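Peroxisomal acyl-coenzyme A oxidase 1 (Arabidopsis thaliana, PDB 1W07) catalyses the FAD-dependent desaturation of long- and medium-chain acyl-CoAs to 2-trans-enoyl-CoAs in peroxisomes, passing the electrons to oxygen to form hydrogen peroxide. Local coordinates at residues A54-R58 against K59-K63; I205-L208 against R209-D213; K566-G569 against D570-T574. The protein carries 1 engineered substitution. All coordinates share one frame; numbering follows the deposited sequence.

Contact 1: A54-R58 against K59-K63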
ATOM      1  N   ALA B  54     -10.528 -14.101   9.053  1.00 27.76           N
ATOM      2  CA  ALA B  54     -10.503 -14.190   7.597  1.00 26.97           C
ATOM      3  C   ALA B  54     -11.219 -15.427   7.051  1.00 25.76           C
ATOM      4  O   ALA B  54     -11.406 -15.553   5.845  1.00 28.59           O
ATOM      5  CB  ALA B  54      -9.061 -14.161   7.092  1.00 28.19           C
ATOM      6  N   ARG B  55     -11.621 -16.339   7.925  1.00 24.57           N
ATOM      7  CA  ARG B  55     -12.320 -17.536   7.475  1.00 27.51           C
ATOM      8  C   ARG B  55     -13.845 -17.412   7.662  1.00 27.16           C
ATOM      9  O   ARG B  55     -14.587 -18.381   7.506  1.00 28.82           O
ATOM     10  CB  ARG B  55     -11.788 -18.762   8.228  1.00 27.24           C
ATOM     11  CG  ARG B  55     -10.357 -19.153   7.857  1.00 30.46           C
ATOM     12  CD  ARG B  55      -9.993 -20.488   8.480  1.00 28.28           C
ATOM     13  NE  ARG B  55      -9.754 -20.363   9.911  1.00 32.72           N
ATOM     14  CZ  ARG B  55      -8.600 -19.967  10.437  1.00 32.47           C
ATOM     15  NH1 ARG B  55      -7.577 -19.659   9.649  1.00 32.81           N
ATOM     16  NH2 ARG B  55      -8.472 -19.874  11.754  1.00 32.77           N
ATOM     17  N   LEU B  56     -14.320 -16.214   7.978  1.00 27.08           N
ATOM     18  CA  LEU B  56     -15.749 -16.002   8.199  1.00 23.71           C
ATOM     19  C   LEU B  56     -16.402 -15.263   7.039  1.00 21.68           C
ATOM     20  O   LEU B  56     -15.754 -14.445   6.389  1.00 19.01           O
ATOM     21  CB  LEU B  56     -15.957 -15.215   9.505  1.00 24.01           C
ATOM     22  CG  LEU B  56     -15.445 -15.851  10.813  1.00 27.36           C
ATOM     23  CD1 LEU B  56     -15.463 -14.803  11.921  1.00 24.16           C
ATOM     24  CD2 LEU B  56     -16.297 -17.069  11.193  1.00 25.27           C
ATOM     25  N   SER B  57     -17.672 -15.560   6.758  1.00 20.98           N
ATOM     26  CA  SER B  57     -18.379 -14.857   5.689  1.00 20.40           C
ATOM     27  C   SER B  57     -18.764 -13.496   6.258  1.00 20.41           C
ATOM     28  O   SER B  57     -18.634 -13.276   7.465  1.00 18.93           O
ATOM     29  CB  SER B  57     -19.654 -15.612   5.281  1.00 23.81           C
ATOM     30  OG  SER B  57     -20.589 -15.672   6.370  1.00 23.07           O
ATOM     31  N   ARG B  58     -19.215 -12.583   5.402  1.00 20.50           N
ATOM     32  CA  ARG B  58     -19.631 -11.255   5.852  1.00 21.26           C
ATOM     33  C   ARG B  58     -20.635 -11.416   6.989  1.00 18.44           C
ATOM     34  O   ARG B  58     -20.458 -10.858   8.071  1.00 17.02           O
ATOM     35  CB  ARG B  58     -20.286 -10.470   4.708  1.00 21.03           C
ATOM     36  CG  ARG B  58     -20.621  -9.000   5.043  1.00 23.72           C
ATOM     37  CD  ARG B  58     -19.413  -8.080   4.862  1.00 20.53           C
ATOM     38  NE  ARG B  58     -19.479  -6.858   5.674  1.00 19.62           N
ATOM     39  CZ  ARG B  58     -20.168  -5.751   5.385  1.00 19.80           C
ATOM     40  NH1 ARG B  58     -20.891  -5.640   4.270  1.00 18.56           N
ATOM     41  NH2 ARG B  58     -20.130  -4.732   6.233  1.00 17.62           N
ATOM     42  N   LYS B  59     -21.692 -12.186   6.749  1.00 19.48           N
ATOM     43  CA  LYS B  59     -22.711 -12.391   7.779  1.00 22.03           C
ATOM     44  C   LYS B  59     -22.168 -12.936   9.093  1.00 18.83           C
ATOM     45  O   LYS B  59     -22.466 -12.397  10.159  1.00 19.85           O
ATOM     46  CB  LYS B  59     -23.822 -13.315   7.267  1.00 24.69           C
ATOM     47  CG  LYS B  59     -24.775 -12.657   6.282  1.00 28.30           C
ATOM     48  CD  LYS B  59     -25.791 -13.662   5.758  1.00 29.91           C
ATOM     49  CE  LYS B  59     -26.758 -13.019   4.776  1.00 32.00           C
ATOM     50  NZ  LYS B  59     -27.736 -13.999   4.220  1.00 29.45           N
ATOM     51  N   GLU B  60     -21.374 -13.998   9.028  1.00 18.49           N
ATOM     52  CA  GLU B  60     -20.809 -14.590  10.248  1.00 21.39           C
ATOM     53  C   GLU B  60     -19.879 -13.604  10.962  1.00 19.24           C
ATOM     54  O   GLU B  60     -19.838 -13.571  12.192  1.00 17.25           O
ATOM     55  CB  GLU B  60     -20.022 -15.864   9.917  1.00 25.77           C
ATOM     56  CG  GLU B  60     -20.822 -16.892   9.130  1.00 29.91           C
ATOM     57  CD  GLU B  60     -19.968 -18.049   8.656  1.00 32.30           C
ATOM     58  OE1 GLU B  60     -18.824 -17.815   8.188  1.00 32.15           O
ATOM     59  OE2 GLU B  60     -20.455 -19.197   8.718  1.00 36.70           O
ATOM     60  N   LEU B  61     -19.133 -12.813  10.188  1.00 18.07           N
ATOM     61  CA  LEU B  61     -18.200 -11.841  10.759  1.00 17.64           C
ATOM     62  C   LEU B  61     -18.981 -10.737  11.481  1.00 18.23           C
ATOM     63  O   LEU B  61     -18.596 -10.288  12.567  1.00 18.10           O
ATOM     64  CB  LEU B  61     -17.345 -11.219   9.650  1.00 16.87           C
ATOM     65  CG  LEU B  61     -16.343 -10.143  10.090  1.00 18.99           C
ATOM     66  CD1 LEU B  61     -15.227 -10.772  10.921  1.00 21.76           C
ATOM     67  CD2 LEU B  61     -15.767  -9.445   8.870  1.00 16.18           C
ATOM     68  N   PHE B  62     -20.086 -10.307  10.877  1.00 16.60           N
ATOM     69  CA  PHE B  62     -20.881  -9.262  11.484  1.00 17.29           C
ATOM     70  C   PHE B  62     -21.544  -9.785  12.761  1.00 17.15           C
ATOM     71  O   PHE B  62     -21.527  -9.123  13.801  1.00 17.86           O
ATOM     72  CB  PHE B  62     -21.939  -8.768  10.505  1.00 17.56           C
ATOM     73  CG  PHE B  62     -22.664  -7.549  10.985  1.00 20.91           C
ATOM     74  CD1 PHE B  62     -21.998  -6.328  11.112  1.00 20.15           C
ATOM     75  CD2 PHE B  62     -24.000  -7.624  11.365  1.00 19.99           C
ATOM     76  CE1 PHE B  62     -22.658  -5.203  11.615  1.00 21.66           C
ATOM     77  CE2 PHE B  62     -24.663  -6.510  11.870  1.00 21.84           C
ATOM     78  CZ  PHE B  62     -23.998  -5.301  11.995  1.00 19.58           C
ATOM     79  N   LYS B  63     -22.120 -10.976  12.679  1.00 18.87           N
ATOM     80  CA  LYS B  63     -22.782 -11.575  13.832  1.00 20.98           C
ATOM     81  C   LYS B  63     -21.795 -11.759  14.978  1.00 21.17           C
ATOM     82  O   LYS B  63     -22.100 -11.462  16.139  1.00 19.36           O
ATOM     83  CB  LYS B  63     -23.394 -12.923  13.451  1.00 20.16           C
ATOM     84  CG  LYS B  63     -24.009 -13.643  14.646  1.00 27.36           C
ATOM     85  CD  LYS B  63     -24.942 -14.777  14.224  1.00 31.26           C
ATOM     86  CE  LYS B  63     -25.682 -15.360  15.429  1.00 32.59           C
ATOM     87  NZ  LYS B  63     -26.728 -16.346  15.027  1.00 33.56           N
TER
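Ser-57 and Glu-60 close a capping box at the start of helix 58-78, a worked example of how a helix trades side chains for the backbone partners missing from its first turn. Ser-57 is the N-cap: its OG accepts from Glu-60 N at 3.2 Å, with the N-H pointing almost straight at it (169°). That reach follows from the first torsion, which sets OG between the backbone N and the carbonyl carbon of its own residue (chi1 63°). In return Glu-60 sends its carboxylate back, and OE1 accepts a hydrogen bond from Ser-57 N at 2.9 Å, on the anti side of the carboxylate and 23° out of its plane.

The ordinary helical bonds then begin, Leu-61 N to Ser-57 O and Phe-62 N to Arg-58 O. Ahead of the box, Leu-56 crosses Leu-61 at about a right angle, and their CD1 atoms meet at 4.2 Å in a hydrophobic contact beside the cap.

Farther out, the first turn faces the dimer partner. Arg-58 pairs through NH1 with Asp-224 of its own chain and with Asp-636 of the second subunit, while Lys-59 NZ reaches Asp-640 of that subunit. On the Leu-56 side of the box, the CD2 methyl of Leu-56 lies 4.0 Å from Glu-60 OE1, the two side chains passing at a slant.

Contact 2: I205-L208 against R209-D213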
ATOM      1  N   ILE B 205     -30.876  15.179  15.889  1.00 26.20           N
ATOM      2  CA  ILE B 205     -31.025  13.803  16.364  1.00 24.28           C
ATOM      3  C   ILE B 205     -32.228  13.195  15.666  1.00 26.60           C
ATOM      4  O   ILE B 205     -33.309  13.777  15.664  1.00 26.41           O
ATOM      5  CB  ILE B 205     -31.250  13.752  17.893  1.00 27.40           C
ATOM      6  CG1 ILE B 205     -29.993  14.241  18.614  1.00 25.25           C
ATOM      7  CG2 ILE B 205     -31.621  12.323  18.336  1.00 20.59           C
ATOM      8  CD1 ILE B 205     -30.143  14.348  20.112  1.00 29.82           C
ATOM      9  N   VAL B 206     -32.027  12.028  15.061  1.00 24.80           N
ATOM     10  CA  VAL B 206     -33.102  11.351  14.347  1.00 24.97           C
ATOM     11  C   VAL B 206     -33.149   9.866  14.690  1.00 25.76           C
ATOM     12  O   VAL B 206     -32.116   9.194  14.701  1.00 27.22           O
ATOM     13  CB  VAL B 206     -32.915  11.471  12.830  1.00 21.80           C
ATOM     14  CG1 VAL B 206     -34.152  10.965  12.121  1.00 21.38           C
ATOM     15  CG2 VAL B 206     -32.604  12.919  12.456  1.00 22.95           C
ATOM     16  N   GLN B 207     -34.344   9.354  14.980  1.00 24.98           N
ATOM     17  CA  GLN B 207     -34.493   7.937  15.296  1.00 25.78           C
ATOM     18  C   GLN B 207     -34.637   7.213  13.970  1.00 25.28           C
ATOM     19  O   GLN B 207     -35.453   7.594  13.130  1.00 24.12           O
ATOM     20  CB  GLN B 207     -35.726   7.692  16.175  1.00 26.93           C
ATOM     21  CG  GLN B 207     -36.031   6.215  16.381  1.00 26.66           C
ATOM     22  CD  GLN B 207     -37.040   5.955  17.490  1.00 31.84           C
ATOM     23  OE1 GLN B 207     -37.752   6.857  17.931  1.00 29.72           O
ATOM     24  NE2 GLN B 207     -37.106   4.709  17.941  1.00 27.68           N
ATOM     25  N   LEU B 208     -33.836   6.167  13.799  1.00 22.30           N
ATOM     26  CA  LEU B 208     -33.807   5.385  12.576  1.00 23.07           C
ATOM     27  C   LEU B 208     -34.606   4.092  12.662  1.00 21.54           C
ATOM     28  O   LEU B 208     -35.295   3.712  11.711  1.00 21.74           O
ATOM     29  CB  LEU B 208     -32.346   5.061  12.222  1.00 20.23           C
ATOM     30  CG  LEU B 208     -31.387   6.258  12.200  1.00 22.80           C
ATOM     31  CD1 LEU B 208     -29.947   5.777  11.963  1.00 22.36           C
ATOM     32  CD2 LEU B 208     -31.824   7.253  11.119  1.00 22.39           C
ATOM     33  N   ARG B 209     -34.498   3.418  13.801  1.00 22.45           N
ATOM     34  CA  ARG B 209     -35.175   2.149  13.994  1.00 23.74           C
ATOM     35  C   ARG B 209     -35.961   2.081  15.294  1.00 24.22           C
ATOM     36  O   ARG B 209     -35.615   2.711  16.295  1.00 21.21           O
ATOM     37  CB  ARG B 209     -34.167   0.998  13.993  1.00 22.84           C
ATOM     38  CG  ARG B 209     -33.376   0.826  12.703  1.00 22.80           C
ATOM     39  CD  ARG B 209     -32.306  -0.253  12.882  1.00 23.61           C
ATOM     40  NE  ARG B 209     -31.410  -0.342  11.732  1.00 25.59           N
ATOM     41  CZ  ARG B 209     -31.672  -1.011  10.617  1.00 30.23           C
ATOM     42  NH1 ARG B 209     -32.817  -1.673  10.480  1.00 32.17           N
ATOM     43  NH2 ARG B 209     -30.783  -1.014   9.630  1.00 31.52           N
ATOM     44  N   SER B 210     -37.012   1.278  15.276  1.00 24.80           N
ATOM     45  CA  SER B 210     -37.854   1.082  16.440  1.00 26.12           C
ATOM     46  C   SER B 210     -37.073   0.380  17.536  1.00 26.04           C
ATOM     47  O   SER B 210     -36.270  -0.502  17.260  1.00 25.26           O
ATOM     48  CB  SER B 210     -39.072   0.248  16.054  1.00 28.06           C
ATOM     49  OG  SER B 210     -39.540  -0.484  17.163  1.00 30.75           O
ATOM     50  N   LEU B 211     -37.323   0.773  18.782  1.00 27.12           N
ATOM     51  CA  LEU B 211     -36.651   0.157  19.915  1.00 28.38           C
ATOM     52  C   LEU B 211     -37.371  -1.115  20.364  1.00 30.15           C
ATOM     53  O   LEU B 211     -37.014  -1.701  21.385  1.00 28.72           O
ATOM     54  CB  LEU B 211     -36.571   1.143  21.086  1.00 31.19           C
ATOM     55  CG  LEU B 211     -35.753   2.418  20.842  1.00 36.19           C
ATOM     56  CD1 LEU B 211     -35.911   3.355  22.031  1.00 34.53           C
ATOM     57  CD2 LEU B 211     -34.283   2.065  20.618  1.00 34.39           C
ATOM     58  N   GLU B 212     -38.382  -1.551  19.615  1.00 31.57           N
ATOM     59  CA  GLU B 212     -39.098  -2.766  19.993  1.00 33.23           C
ATOM     60  C   GLU B 212     -38.786  -3.955  19.087  1.00 31.10           C
ATOM     61  O   GLU B 212     -38.671  -5.088  19.554  1.00 32.94           O
ATOM     62  CB  GLU B 212     -40.611  -2.518  20.032  1.00 36.78           C
ATOM     63  CG  GLU B 212     -41.256  -2.348  18.678  1.00 42.48           C
ATOM     64  CD  GLU B 212     -42.755  -2.539  18.731  1.00 45.76           C
ATOM     65  OE1 GLU B 212     -43.204  -3.647  19.103  1.00 46.72           O
ATOM     66  OE2 GLU B 212     -43.486  -1.583  18.400  1.00 47.50           O
ATOM     67  N   ASP B 213     -38.641  -3.706  17.791  1.00 32.71           N
ATOM     68  CA  ASP B 213     -38.331  -4.778  16.857  1.00 31.53           C
ATOM     69  C   ASP B 213     -37.241  -4.409  15.831  1.00 30.29           C
ATOM     70  O   ASP B 213     -37.040  -5.127  14.855  1.00 31.53           O
ATOM     71  CB  ASP B 213     -39.608  -5.238  16.141  1.00 29.60           C
ATOM     72  CG  ASP B 213     -40.250  -4.137  15.337  1.00 33.56           C
ATOM     73  OD1 ASP B 213     -39.635  -3.052  15.208  1.00 32.94           O
ATOM     74  OD2 ASP B 213     -41.370  -4.350  14.826  1.00 33.09           O
TER
HETATM   75  O   HOH W   1     -39.196   2.798  19.000  1.00 31.27           O
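Gln-207 reaches past its neighbour to hold Arg-209, and so ties the end of strand 197-207 to the loop that follows it. The strand belongs to the beta-sheet region of the acyl-CoA dehydrogenase middle domain, and the approach to this bond begins with two buried residues. Ile-205 and Val-206 are still in the sheet: Val-206 is bonded through its backbone to Ala-186 and packs on Val-188 of strand 185-194.

At Gln-207, the last residue of the strand, the side chain adds a link of its own. CG lies anti to the backbone N (chi1 172°) and the chain beyond it is extended, which carries the amide forward along the outgoing backbone. NE2 donates to Arg-209 O at 3.0 Å with an N-H...O angle of 163°. The acceptor lies close to the glutamine amide plane, yet the donor stands above the carbonyl plane of Arg-209, 39° out of it. NE2 also sits 3.9 Å from Leu-211 CG, and a water joins the two residues, accepting from Leu-211 N at 2.8 Å and more weakly from Gln-207 NE2.

Leu-208 packs its side chain on Leu-179 and Leu-242, while its backbone bonds to Thr-184 and Leu-217. The loop it leads into has its own brace, an ST turn in which Glu-212 N donates to Ser-210 OG at 2.9 Å.

One primary amide thus donates to two acceptors, Arg-209 O and the water, and adds a side-chain link to the backbone bonds that Leu-208 and Arg-209 still make with Thr-184.

Contact 3: K566-G569 against D570-T574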
ATOM      1  N   LYS B 566      15.699  11.780   2.767  1.00 14.56           N
ATOM      2  CA  LYS B 566      14.546  11.573   1.891  1.00 13.84           C
ATOM      3  C   LYS B 566      14.118  12.856   1.173  1.00 14.02           C
ATOM      4  O   LYS B 566      13.681  12.817   0.025  1.00 16.37           O
ATOM      5  CB  LYS B 566      13.379  11.013   2.714  1.00 12.21           C
ATOM      6  CG  LYS B 566      12.098  10.792   1.919  1.00 19.18           C
ATOM      7  CD  LYS B 566      11.027  10.140   2.794  1.00 26.13           C
ATOM      8  CE  LYS B 566       9.681  10.029   2.078  1.00 27.70           C
ATOM      9  NZ  LYS B 566       9.777   9.309   0.781  1.00 31.02           N
ATOM     10  N   HIS B 567      14.250  13.992   1.847  1.00 16.14           N
ATOM     11  CA  HIS B 567      13.868  15.282   1.266  1.00 15.94           C
ATOM     12  C   HIS B 567      15.102  16.150   1.055  1.00 17.09           C
ATOM     13  O   HIS B 567      15.022  17.374   1.113  1.00 18.49           O
ATOM     14  CB  HIS B 567      12.898  16.001   2.199  1.00 17.83           C
ATOM     15  CG  HIS B 567      11.594  15.282   2.381  1.00 19.00           C
ATOM     16  ND1 HIS B 567      10.657  15.173   1.376  1.00 20.65           N
ATOM     17  CD2 HIS B 567      11.084  14.617   3.443  1.00 20.47           C
ATOM     18  CE1 HIS B 567       9.628  14.468   1.809  1.00 22.55           C
ATOM     19  NE2 HIS B 567       9.860  14.120   3.062  1.00 23.88           N
ATOM     20  N   LEU B 568      16.235  15.499   0.812  1.00 17.20           N
ATOM     21  CA  LEU B 568      17.513  16.170   0.598  1.00 17.66           C
ATOM     22  C   LEU B 568      17.391  17.419  -0.285  1.00 20.85           C
ATOM     23  O   LEU B 568      17.939  18.474   0.045  1.00 17.62           O
ATOM     24  CB  LEU B 568      18.526  15.185  -0.017  1.00 16.79           C
ATOM     25  CG  LEU B 568      19.960  15.706  -0.245  1.00 22.13           C
ATOM     26  CD1 LEU B 568      20.559  16.108   1.089  1.00 20.81           C
ATOM     27  CD2 LEU B 568      20.831  14.644  -0.916  1.00 20.41           C
ATOM     28  N   GLY B 569      16.669  17.293  -1.396  1.00 20.90           N
ATOM     29  CA  GLY B 569      16.481  18.411  -2.305  1.00 19.52           C
ATOM     30  C   GLY B 569      16.003  19.680  -1.617  1.00 21.09           C
ATOM     31  O   GLY B 569      16.439  20.777  -1.975  1.00 19.66           O
ATOM     32  N   ASP B 570      15.106  19.542  -0.636  1.00 21.94           N
ATOM     33  CA  ASP B 570      14.576  20.699   0.100  1.00 21.77           C
ATOM     34  C   ASP B 570      15.674  21.405   0.911  1.00 25.47           C
ATOM     35  O   ASP B 570      15.724  22.637   0.958  1.00 26.37           O
ATOM     36  CB  ASP B 570      13.468  20.275   1.076  1.00 21.95           C
ATOM     37  CG  ASP B 570      12.225  19.731   0.386  1.00 21.77           C
ATOM     38  OD1 ASP B 570      12.076  19.883  -0.845  1.00 20.44           O
ATOM     39  OD2 ASP B 570      11.381  19.152   1.104  1.00 22.89           O
ATOM     40  N   PHE B 571      16.537  20.629   1.570  1.00 23.93           N
ATOM     41  CA  PHE B 571      17.612  21.207   2.383  1.00 26.81           C
ATOM     42  C   PHE B 571      18.751  21.833   1.551  1.00 30.45           C
ATOM     43  O   PHE B 571      19.249  22.910   1.893  1.00 31.06           O
ATOM     44  CB  PHE B 571      18.184  20.144   3.330  1.00 23.23           C
ATOM     45  CG  PHE B 571      17.200  19.654   4.361  1.00 20.53           C
ATOM     46  CD1 PHE B 571      16.229  18.715   4.028  1.00 21.39           C
ATOM     47  CD2 PHE B 571      17.231  20.149   5.660  1.00 20.24           C
ATOM     48  CE1 PHE B 571      15.299  18.275   4.968  1.00 21.00           C
ATOM     49  CE2 PHE B 571      16.304  19.717   6.611  1.00 22.55           C
ATOM     50  CZ  PHE B 571      15.335  18.776   6.261  1.00 21.00           C
ATOM     51  N   LEU B 572      19.159  21.168   0.471  1.00 28.99           N
ATOM     52  CA  LEU B 572      20.230  21.693  -0.372  1.00 29.71           C
ATOM     53  C   LEU B 572      19.846  22.994  -1.080  1.00 32.80           C
ATOM     54  O   LEU B 572      20.716  23.757  -1.502  1.00 35.38           O
ATOM     55  CB  LEU B 572      20.657  20.655  -1.412  1.00 26.89           C
ATOM     56  CG  LEU B 572      21.462  19.466  -0.889  1.00 27.82           C
ATOM     57  CD1 LEU B 572      21.841  18.550  -2.048  1.00 21.04           C
ATOM     58  CD2 LEU B 572      22.707  19.971  -0.161  1.00 28.78           C
ATOM     59  N   SER B 573      18.550  23.250  -1.212  1.00 32.70           N
ATOM     60  CA  SER B 573      18.098  24.475  -1.861  1.00 36.78           C
ATOM     61  C   SER B 573      18.294  25.704  -0.973  1.00 38.43           C
ATOM     62  O   SER B 573      18.332  26.830  -1.468  1.00 40.83           O
ATOM     63  CB  SER B 573      16.621  24.363  -2.233  1.00 34.18           C
ATOM     64  OG  SER B 573      16.419  23.388  -3.239  1.00 29.82           O
ATOM     65  N   THR B 574      18.423  25.488   0.332  1.00 39.07           N
ATOM     66  CA  THR B 574      18.590  26.589   1.282  1.00 40.37           C
ATOM     67  C   THR B 574      20.005  27.148   1.339  1.00 43.10           C
ATOM     68  O   THR B 574      20.219  28.252   1.844  1.00 44.43           O
ATOM     69  CB  THR B 574      18.191  26.162   2.722  1.00 39.77           C
ATOM     70  OG1 THR B 574      19.132  25.196   3.212  1.00 39.44           O
ATOM     71  CG2 THR B 574      16.785  25.567   2.737  1.00 32.15           C
TER
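The short helix 568-572 follows helix 548-566 with a single residue between them, His-567, which is both the first to leave helical angles and the N-cap of the new turn. Both helices lie in the C-terminal acyl-CoA oxidase region. Asp-570 N donates to His-567 O at 2.8 Å, from above the carbonyl plane and in a bent bond. The same oxygen lies in the plane of the Phe-571 ring at its edge, 3.4 Å from CD1. The His-567 ring and the Asp-570 carboxylate run side by side with planes 9° apart; the carboxylate is engaged outside, where OD2 forms a salt bridge with Arg-490 on helix 480-503, and Phe-571 meets Phe-487 of that helix edge-to-face.

One regular turn follows, Leu-572 N bonding nearly straight to Leu-568 O. On this side Leu-568 CG, placed anti to its own amide nitrogen (chi1 -177°), lies 3.9 Å from Leu-572 CD1, the two chains crossing obliquely. Leu-568 also packs on Ala-582 of helix 579-596, and both leucines meet the second subunit, Leu-568 on Gly-569 and Leu-572 on Ser-573 of that copy. With an alanine at Leu-568 the branch that meets Leu-572 CD1 is gone, which is likely to leave a gap there, beside Ala-582 and at the subunit boundary.

At the far end two hydroxyls turn back onto backbone carbonyls. Thr-574 OG1 donates in the carbonyl plane to Phe-571 O at 2.6 Å, and Ser-573 OG donates to Gly-569 O at 2.9 Å, tilted 21° from the plane of that carbonyl.

How the contacts relate
Followed from the N terminus, the three contacts come in series, and none nests within or crosses another. Contact 1 caps helix 58-78 in the N-terminal region, contact 2 leads strand 197-207 of the middle domain into its loop, and contact 3 joins two consecutive helices of the C-terminal region. Each closes a local turn of continuous chain. Contacts 1 and 2 are neighbours, their nearest atoms about 8 Å apart without touching, whereas contact 3 lies across the centre of the chain from both, its centre about 49 Å and 57 Å from theirs. All three meet the second subunit, so widely separated local turns take part in one dimer.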